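Local atomic coordinates of Tv2483 (Treponema vincentii, PDB entry 6DET), a protein that binds L-arginine with high selectivity as a treponemal lipoprotein and probably delivers it to an ABC transporter for uptake. Residues Val192-Ile195 and Tyr196-Thr200; Gln135-Ala138 and Gln139-Asn142; Glu88-Asn92 and Thr93-Asp97; Glu108-His112 and Tyr113-Thr117. One frame throughout, in Å; residues are numbered along the deposited sequence. Where two conformers were deposited one is given.

Contact 1: residues Val192-Ile195 and Tyr196-Thr200. With ARG (arginine), chain B.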
# COMPACT_ATOMS: atom_id res chain seq x y z
N VAL A 192 3.04 8.92 6.36
CA VAL A 192 2.92 8.44 4.99
C VAL A 192 3.79 7.19 4.87
O VAL A 192 4.63 6.91 5.73
CB VAL A 192 3.33 9.50 3.95
CG1 VAL A 192 2.40 10.71 4.02
CG2 VAL A 192 4.77 9.97 4.18
N ASP A 193 3.55 6.42 3.81
CA ASP A 193 4.40 5.27 3.51
C ASP A 193 5.57 5.76 2.66
O ASP A 193 5.39 6.51 1.69
CB ASP A 193 3.68 4.15 2.75
CG ASP A 193 2.64 3.41 3.59
OD1 ASP A 193 2.54 3.61 4.81
OD2 ASP A 193 1.91 2.57 2.99
N LEU A 194 6.77 5.32 3.03
CA LEU A 194 7.95 5.63 2.24
C LEU A 194 7.76 5.32 0.77
O LEU A 194 8.09 6.14 -0.10
CB LEU A 194 9.15 4.86 2.80
CG LEU A 194 10.48 5.09 2.08
CD1 LEU A 194 10.91 6.53 2.23
CD2 LEU A 194 11.53 4.15 2.67
N ILE A 195 7.22 4.13 0.44
CA ILE A 195 7.23 3.64 -0.94
C ILE A 195 6.51 4.61 -1.88
O ILE A 195 7.00 4.92 -2.97
CB ILE A 195 6.62 2.22 -1.02
CG1 ILE A 195 7.65 1.19 -0.53
CG2 ILE A 195 6.15 1.90 -2.43
CD1 ILE A 195 8.80 0.91 -1.53
N TYR A 196 5.32 5.07 -1.50
CA TYR A 196 4.60 5.95 -2.42
C TYR A 196 5.07 7.38 -2.32
O TYR A 196 4.62 8.21 -3.14
CB TYR A 196 3.06 5.84 -2.24
CG TYR A 196 2.44 6.34 -0.93
CD1 TYR A 196 1.77 5.47 -0.07
CD2 TYR A 196 2.46 7.70 -0.61
CE1 TYR A 196 1.19 5.93 1.09
CE2 TYR A 196 1.90 8.17 0.55
CZ TYR A 196 1.25 7.31 1.39
OH TYR A 196 0.67 7.79 2.54
N SER A 197 6.00 7.67 -1.41
CA SER A 197 6.56 9.01 -1.18
C SER A 197 7.91 9.23 -1.85
O SER A 197 8.45 10.35 -1.80
CB SER A 197 6.72 9.22 0.32
OG SER A 197 5.46 9.16 0.94
N LEU A 198 8.47 8.22 -2.52
CA LEU A 198 9.85 8.34 -3.01
C LEU A 198 10.01 9.51 -3.98
O LEU A 198 11.01 10.23 -3.91
CB LEU A 198 10.30 7.03 -3.64
CG LEU A 198 10.47 5.93 -2.60
CD1 LEU A 198 10.67 4.60 -3.28
CD2 LEU A 198 11.62 6.24 -1.65
N ASP A 199 9.05 9.72 -4.88
CA ASP A 199 9.13 10.91 -5.74
C ASP A 199 8.70 12.17 -4.99
O ASP A 199 9.34 13.22 -5.13
CB ASP A 199 8.26 10.74 -6.98
CG ASP A 199 8.68 9.57 -7.85
OD1 ASP A 199 9.87 9.19 -7.81
OD2 ASP A 199 7.81 9.04 -8.59
N THR A 200 7.60 12.10 -4.23
CA THR A 200 7.04 13.30 -3.61
C THR A 200 8.08 14.05 -2.79
O THR A 200 8.26 15.26 -2.92
CB THR A 200 5.84 12.91 -2.73
OG1 THR A 200 4.82 12.30 -3.53
CG2 THR A 200 5.26 14.13 -2.01
N ARG B . -0.12 0.69 3.50
CA ARG B . -1.48 1.25 3.68
C ARG B . -2.43 0.16 4.18
O ARG B . -2.10 -1.03 4.00
CB ARG B . -2.01 1.83 2.37
CG ARG B . -1.26 3.06 1.87
CD ARG B . -1.74 3.57 0.52
NE ARG B . -3.11 4.06 0.62
CZ ARG B . -4.17 3.44 0.12
NH1 ARG B . -5.37 3.99 0.33
NH2 ARG B . -4.06 2.30 -0.56
OXT ARG B . -3.49 0.47 4.73
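D193 and Y196 meet where strand 189-193 of this family 3 solute-binding fold gives way to the short helix 194-197, on the wall of the arginine pocket. The carbonyl O of D193 is the hub of the turn. S197 OG donates to it at 2.8 Å, approaching from above the carbonyl plane, and S197 N adds a weak bond to the same oxygen. The firmer bond of S197 N goes to L194 O, 2.9 Å away. The hydroxyl of S197 thus closes the strand-to-helix corner, and V192 CG2 lies alongside it, 3.4 Å from OG. The carbonyl O of D193 also sits over the centre of the Y196 ring, 3.8 Å above its plane. CG of Y196 stands between its own backbone N and carbonyl carbon (chi1 67°), which folds the ring back against D193 and V192. D193 CB then touches Y196 CE1, while V192 crosses the phenol at about a right angle. Both carboxylate oxygens of D193 are satisfied: OD1 by a salt bridge to K124, OD2 by Y219 OH and by the ligand. This acidic group would be expected to favour a charged ligand ammonium. D193 OD2 accepts from the arginine N at 2.8 Å, and Y196 CE1 packs obliquely against the arginine CD at 3.8 Å.

Contact 2: residues Gln135-Ala138 and Gln139-Asn142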
# COMPACT_ATOMS: atom_id res chain seq x y z
N GLN A 135 13.01 17.61 14.38
CA GLN A 135 14.10 16.68 14.10
C GLN A 135 13.83 15.29 14.68
O GLN A 135 14.23 14.29 14.08
CB GLN A 135 15.43 17.25 14.63
CG GLN A 135 15.98 18.43 13.83
CD GLN A 135 16.47 18.05 12.44
OE1 GLN A 135 15.90 18.47 11.44
NE2 GLN A 135 17.52 17.25 12.39
N THR A 136 13.16 15.22 15.82
CA THR A 136 12.99 13.96 16.52
C THR A 136 11.51 13.66 16.75
O THR A 136 10.66 14.56 16.78
CB THR A 136 13.71 13.97 17.87
OG1 THR A 136 13.07 14.88 18.77
CG2 THR A 136 15.16 14.38 17.68
N LEU A 137 11.21 12.38 16.91
CA LEU A 137 9.84 11.99 17.22
C LEU A 137 9.39 12.62 18.52
O LEU A 137 8.21 12.96 18.67
CB LEU A 137 9.71 10.46 17.29
CG LEU A 137 9.97 9.64 16.02
CD1 LEU A 137 9.97 8.15 16.34
CD2 LEU A 137 8.96 9.94 14.92
N ALA A 138 10.32 12.80 19.47
CA ALA A 138 9.95 13.37 20.77
C ALA A 138 9.34 14.75 20.63
O ALA A 138 8.54 15.16 21.47
CB ALA A 138 11.18 13.43 21.68
N GLN A 139 9.71 15.49 19.59
CA GLN A 139 9.12 16.81 19.37
C GLN A 139 7.71 16.73 18.81
O GLN A 139 7.09 17.77 18.60
CB GLN A 139 10.00 17.62 18.43
CG GLN A 139 11.33 18.02 19.05
CD GLN A 139 12.29 18.58 18.03
OE1 GLN A 139 12.44 18.04 16.93
NE2 GLN A 139 12.96 19.65 18.40
N LEU A 140 7.20 15.53 18.56
CA LEU A 140 5.82 15.37 18.13
C LEU A 140 4.86 15.27 19.31
O LEU A 140 3.64 15.20 19.10
CB LEU A 140 5.69 14.13 17.24
CG LEU A 140 6.54 14.04 15.97
CD1 LEU A 140 6.41 12.66 15.35
CD2 LEU A 140 6.17 15.10 14.95
N GLN A 141 5.38 15.27 20.54
CA GLN A 141 4.51 15.16 21.71
C GLN A 141 3.58 16.36 21.80
O GLN A 141 3.98 17.50 21.53
CB GLN A 141 5.34 15.06 22.99
CG GLN A 141 6.06 13.76 23.14
CD GLN A 141 6.62 13.58 24.52
OE1 GLN A 141 5.97 13.89 25.51
NE2 GLN A 141 7.85 13.10 24.60
N ASN A 142 2.34 16.09 22.20
CA ASN A 142 1.32 17.13 22.34
C ASN A 142 1.12 17.85 21.01
O ASN A 142 1.01 19.08 20.95
CB ASN A 142 1.67 18.13 23.45
CG ASN A 142 1.95 17.46 24.78
OD1 ASN A 142 3.06 17.52 25.29
ND2 ASN A 142 0.93 16.84 25.35
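Q139 reaches back over T136 to the backbone of Q135 in a short 3-10 turn, residues 137-140, on the connection from strand 120-129 to strand 143-148. With CG anti to the carbonyl carbon (chi1 -69°) and the chain extended beyond it, the Q139 side chain runs toward the start of the turn and crosses that of T136 at about a right angle. T136 OG1 lies 3.6 Å from Q139 CG, so the hydroxyl flanks the aliphatic part of the glutamine. The amide oxygen at its end then accepts two backbone N-H groups. Q135 N meets Q139 OE1 nearly head-on, with a C=O...N angle of 163°, whereas T136 N comes to Q139 OE1 tilted from the carbonyl plane, 3.1 Å away. Two donors on one oxygen hold the amide in place over the start of the turn. The leucines occupy the buried flank: L137 and L140 are inclined to one another and join by their branch ends, CD2 to CD1 at 3.8 Å. L137 continues onto I210 and E212, L140 onto L163. Bonds from residue i+3 to residue i repeat along the backbone, among them L140 N to L137 O at 2.8 Å.

Contact 3: residues Glu88-Asn92 and Thr93-Asp97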
# COMPACT_ATOMS: atom_id res chain seq x y z
N GLU A 88 -12.31 -4.51 3.43
CA GLU A 88 -12.58 -5.85 3.96
C GLU A 88 -13.97 -6.34 3.55
O GLU A 88 -14.15 -7.51 3.18
CB GLU A 88 -12.45 -5.84 5.48
CG GLU A 88 -12.46 -7.23 6.05
CD GLU A 88 -12.34 -7.28 7.56
OE1 GLU A 88 -12.47 -6.22 8.22
OE2 GLU A 88 -12.14 -8.40 8.09
N ILE A 89 -14.96 -5.47 3.64
CA ILE A 89 -16.32 -5.82 3.24
C ILE A 89 -16.40 -6.08 1.75
O ILE A 89 -17.04 -7.04 1.31
CB ILE A 89 -17.30 -4.71 3.67
CG1 ILE A 89 -17.28 -4.50 5.19
CG2 ILE A 89 -18.73 -5.04 3.18
CD1 ILE A 89 -17.51 -5.75 6.02
N LEU A 90 -15.77 -5.23 0.93
CA LEU A 90 -15.85 -5.41 -0.52
C LEU A 90 -15.22 -6.73 -0.94
O LEU A 90 -15.73 -7.42 -1.84
CB LEU A 90 -15.18 -4.25 -1.23
CG LEU A 90 -15.92 -2.90 -1.00
CD1 LEU A 90 -15.01 -1.76 -1.43
CD2 LEU A 90 -17.20 -2.90 -1.75
N LEU A 91 -14.11 -7.08 -0.30
CA LEU A 91 -13.45 -8.36 -0.57
C LEU A 91 -14.31 -9.54 -0.11
O LEU A 91 -14.55 -10.49 -0.87
CB LEU A 91 -12.09 -8.36 0.12
CG LEU A 91 -11.23 -9.63 -0.04
CD1 LEU A 91 -10.83 -9.79 -1.49
CD2 LEU A 91 -10.00 -9.56 0.87
N ASN A 92 -14.78 -9.50 1.14
CA ASN A 92 -15.48 -10.65 1.70
C ASN A 92 -16.85 -10.87 1.08
O ASN A 92 -17.34 -12.01 1.06
CB ASN A 92 -15.58 -10.48 3.22
CG ASN A 92 -14.30 -10.84 3.91
OD1 ASN A 92 -13.43 -11.48 3.32
ND2 ASN A 92 -14.16 -10.44 5.17
N THR A 93 -17.50 -9.82 0.60
CA THR A 93 -18.76 -9.97 -0.12
C THR A 93 -18.55 -10.22 -1.61
O THR A 93 -19.53 -10.37 -2.34
CB THR A 93 -19.63 -8.73 0.06
OG1 THR A 93 -18.94 -7.57 -0.43
CG2 THR A 93 -19.97 -8.53 1.53
N GLY A 94 -17.32 -10.27 -2.08
CA GLY A 94 -17.07 -10.65 -3.46
C GLY A 94 -17.15 -9.55 -4.49
O GLY A 94 -17.12 -9.85 -5.69
N VAL A 95 -17.27 -8.29 -4.07
CA VAL A 95 -17.22 -7.18 -5.02
C VAL A 95 -15.86 -7.12 -5.70
O VAL A 95 -15.76 -6.84 -6.90
CB VAL A 95 -17.57 -5.85 -4.33
CG1 VAL A 95 -17.45 -4.70 -5.33
CG2 VAL A 95 -18.98 -5.92 -3.75
N ILE A 96 -14.78 -7.35 -4.93
CA ILE A 96 -13.43 -7.49 -5.45
C ILE A 96 -12.91 -8.88 -5.09
O ILE A 96 -13.46 -9.57 -4.23
CB ILE A 96 -12.48 -6.41 -4.93
CG1 ILE A 96 -12.37 -6.51 -3.40
CG2 ILE A 96 -13.06 -5.06 -5.34
CD1 ILE A 96 -11.53 -5.35 -2.70
N ASP A 97 -11.81 -9.26 -5.75
CA ASP A 97 -11.15 -10.54 -5.49
C ASP A 97 -9.86 -10.39 -4.69
O ASP A 97 -9.38 -11.37 -4.10
CB ASP A 97 -10.82 -11.25 -6.82
CG ASP A 97 -12.09 -11.64 -7.59
OD1 ASP A 97 -13.04 -12.15 -6.96
OD2 ASP A 97 -12.12 -11.45 -8.82
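T93 turns its hydroxyl back onto the helix because OG1 lies between its own backbone N and carbonyl carbon (chi1 59°), and I96 CG1 takes the same kind of position (chi1 61°) to lie against L91. OG1 of T93 donates to I89 O at 2.6 Å, and T93 N reaches that oxygen at 2.9 Å from the opposite face of the carbonyl plane, so two donors grip one acceptor in the last turn. The helix then ends in a Schellman motif. G94, with positive phi, donates to L91 O, and V95 N closes the outer bond of the motif onto L90 O, weakly at 2.8 Å; I96 N, a residue further on, adds a straighter bond to L90 O at 3.2 Å. Apolar contacts follow the reversal. L90 CD2 fits against the branch point of V95, 3.9 Å from CB, with both V95 methyls nearby. I96 CG1 lies over the backbone, 3.5 Å from L91 CA, while I96 CD1 reaches L90 CB. On the buried side L91 CD1 touches D97 O at 3.4 Å. R224 binds L91 O and I96 O and forms a salt bridge with D97, whose other carboxylate oxygen accepts from V39 N. The turn leads from helix 87-92 into strand 98-104, with I96 packed on V39 of strand 37-42 and, together with V95, on Y80 of strand 76-81.

Contact 4: residues Glu108-His112 and Tyr113-Thr117. With ARG (arginine), chain B.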
# COMPACT_ATOMS: atom_id res chain seq x y z
N GLU A 108 -2.42 -8.22 12.99
CA GLU A 108 -3.89 -8.21 13.03
C GLU A 108 -4.48 -8.67 11.70
O GLU A 108 -5.41 -9.48 11.66
CB GLU A 108 -4.38 -6.80 13.39
CG GLU A 108 -5.83 -6.46 13.01
CD GLU A 108 -6.85 -7.09 13.92
OE1 GLU A 108 -6.45 -7.84 14.84
OE2 GLU A 108 -8.05 -6.84 13.73
N ARG A 109 -3.96 -8.14 10.58
CA ARG A 109 -4.53 -8.46 9.28
C ARG A 109 -4.35 -9.93 8.89
O ARG A 109 -5.14 -10.45 8.08
CB ARG A 109 -3.92 -7.56 8.22
CG ARG A 109 -4.44 -6.16 8.29
CD ARG A 109 -3.72 -5.23 7.33
NE ARG A 109 -4.36 -3.90 7.30
CZ ARG A 109 -4.01 -2.91 6.49
NH1 ARG A 109 -3.00 -3.08 5.63
NH2 ARG A 109 -4.68 -1.75 6.52
N LYS A 110 -3.36 -10.62 9.47
CA LYS A 110 -3.23 -12.06 9.24
C LYS A 110 -4.45 -12.83 9.70
O LYS A 110 -4.69 -13.94 9.21
CB LYS A 110 -1.98 -12.62 9.96
CG LYS A 110 -0.68 -12.17 9.33
CD LYS A 110 0.58 -12.69 10.06
CE LYS A 110 1.86 -12.25 9.34
NZ LYS A 110 3.12 -12.44 10.14
N GLN A 111 -5.22 -12.28 10.64
CA GLN A 111 -6.45 -12.90 11.11
C GLN A 111 -7.66 -12.54 10.26
O GLN A 111 -8.75 -13.03 10.53
CB GLN A 111 -6.75 -12.50 12.56
CG GLN A 111 -5.59 -12.60 13.52
CD GLN A 111 -5.02 -13.99 13.60
OE1 GLN A 111 -5.74 -14.98 13.45
NE2 GLN A 111 -3.71 -14.08 13.83
N HIS A 112 -7.50 -11.67 9.26
CA HIS A 112 -8.63 -11.21 8.47
C HIS A 112 -8.47 -11.46 6.99
O HIS A 112 -9.46 -11.35 6.25
CB HIS A 112 -8.84 -9.69 8.65
CG HIS A 112 -9.25 -9.28 10.02
ND1 HIS A 112 -10.50 -8.75 10.29
CD2 HIS A 112 -8.59 -9.30 11.20
CE1 HIS A 112 -10.58 -8.48 11.57
NE2 HIS A 112 -9.44 -8.80 12.15
N TYR A 113 -7.27 -11.77 6.53
CA TYR A 113 -6.95 -11.89 5.12
C TYR A 113 -5.95 -13.00 4.90
O TYR A 113 -5.13 -13.31 5.79
CB TYR A 113 -6.31 -10.60 4.55
CG TYR A 113 -7.10 -9.31 4.71
CD1 TYR A 113 -7.98 -8.90 3.72
CD2 TYR A 113 -6.91 -8.48 5.81
CE1 TYR A 113 -8.66 -7.72 3.83
CE2 TYR A 113 -7.60 -7.29 5.93
CZ TYR A 113 -8.48 -6.91 4.93
OH TYR A 113 -9.17 -5.72 5.04
N ARG A 114 -5.99 -13.57 3.70
CA ARG A 114 -4.92 -14.42 3.18
C ARG A 114 -4.02 -13.53 2.34
O ARG A 114 -4.49 -12.90 1.39
CB ARG A 114 -5.47 -15.57 2.34
CG ARG A 114 -4.36 -16.49 1.75
CD ARG A 114 -4.94 -17.67 0.99
NE ARG A 114 -5.70 -18.56 1.86
CZ ARG A 114 -5.20 -19.62 2.48
NH1 ARG A 114 -3.92 -19.94 2.34
NH2 ARG A 114 -6.00 -20.34 3.26
N MET A 115 -2.75 -13.44 2.69
CA MET A 115 -1.86 -12.50 2.03
C MET A 115 -0.79 -13.26 1.24
O MET A 115 -0.33 -14.32 1.67
CB MET A 115 -1.25 -11.53 3.06
CG MET A 115 -2.34 -10.62 3.64
SD MET A 115 -1.88 -9.48 4.98
CE MET A 115 -1.76 -10.64 6.32
N CYS A 116 -0.45 -12.75 0.07
CA CYS A 116 0.52 -13.46 -0.75
C CYS A 116 1.92 -13.04 -0.33
O CYS A 116 2.11 -12.06 0.39
CB CYS A 116 0.30 -13.19 -2.23
SG CYS A 116 0.78 -11.53 -2.74
N THR A 117 2.90 -13.80 -0.80
CA THR A 117 4.27 -13.58 -0.41
C THR A 117 4.62 -12.10 -0.66
O THR A 117 4.28 -11.55 -1.72
CB THR A 117 5.20 -14.51 -1.17
OG1 THR A 117 6.54 -14.34 -0.66
CG2 THR A 117 5.15 -14.22 -2.64
N ARG B . -0.12 0.69 3.50
CA ARG B . -1.48 1.25 3.68
C ARG B . -2.43 0.16 4.18
O ARG B . -2.10 -1.03 4.00
CB ARG B . -2.01 1.83 2.37
CG ARG B . -1.26 3.06 1.87
CD ARG B . -1.74 3.57 0.52
NE ARG B . -3.11 4.06 0.62
CZ ARG B . -4.17 3.44 0.12
NH1 ARG B . -5.37 3.99 0.33
NH2 ARG B . -4.06 2.30 -0.56
OXT ARG B . -3.49 0.47 4.73
O HOH W 1 -3.06 -14.82 7.15
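R109 and Y113 pack across a turn of helical shape that leads into the short strand 114-115 of this periplasmic-binding-protein-like fold, at the carboxylate end of the ligand pocket. Y113 lays its CD2-CE2 side along the CB-CG foot of the R109 side chain, with CD2 3.9 Å from R109 CB. The guanidinium and ring planes are 72° apart. The carbonyl O of R109 lies in the ring plane at the edge of Y113, 3.5 Å from CD2, and also takes a weak bond from Y113 N. Over a face of the same ring stands H112 O. F103 meets the Y113 ring edge-to-face and forms a cation-pi contact with R109. M115 comes from the strand side and crosses K110 at about a right angle; a bend at chi3 (-75°) brings its CE methyl to 3.5 Å from K110 CG. K110 NZ itself pairs with E107. One water bridges the backbone, donating to K110 O at 2.8 Å and to Y113 O. From CG to NE the R109 chain is extended, which carries its guanidinium edge-on to the ligand carboxylate. Such a two-pronged grip on the alpha-carboxylate, as in related amino-acid-binding proteins, uses two nearly straight bonds: R109 NH1 to ligand O at 2.8 Å, and R109 NH2 to ligand OXT at 3.1 Å.

In the fold
From the N terminus the four contacts come in series, each a local turn, with no nesting or crossing. Contact 3 ends helix 87-92 and enters strand 98-104; contact 4 follows that strand and leads into strand 114-115. These two touch, E88 OE2 probably hydrogen-bonded to H112 ND1 and L91 packed on Y113. Contact 2 lies far out on the connection from strand 120-129 to strand 143-148, its centre about 32 Å from that of contact 4. Contact 1 turns strand 189-193 into helix 194-197. Contacts 1 and 4, with centres about 23 Å apart, reach the same sheet and hold the ligand at its amino and carboxylate groups respectively.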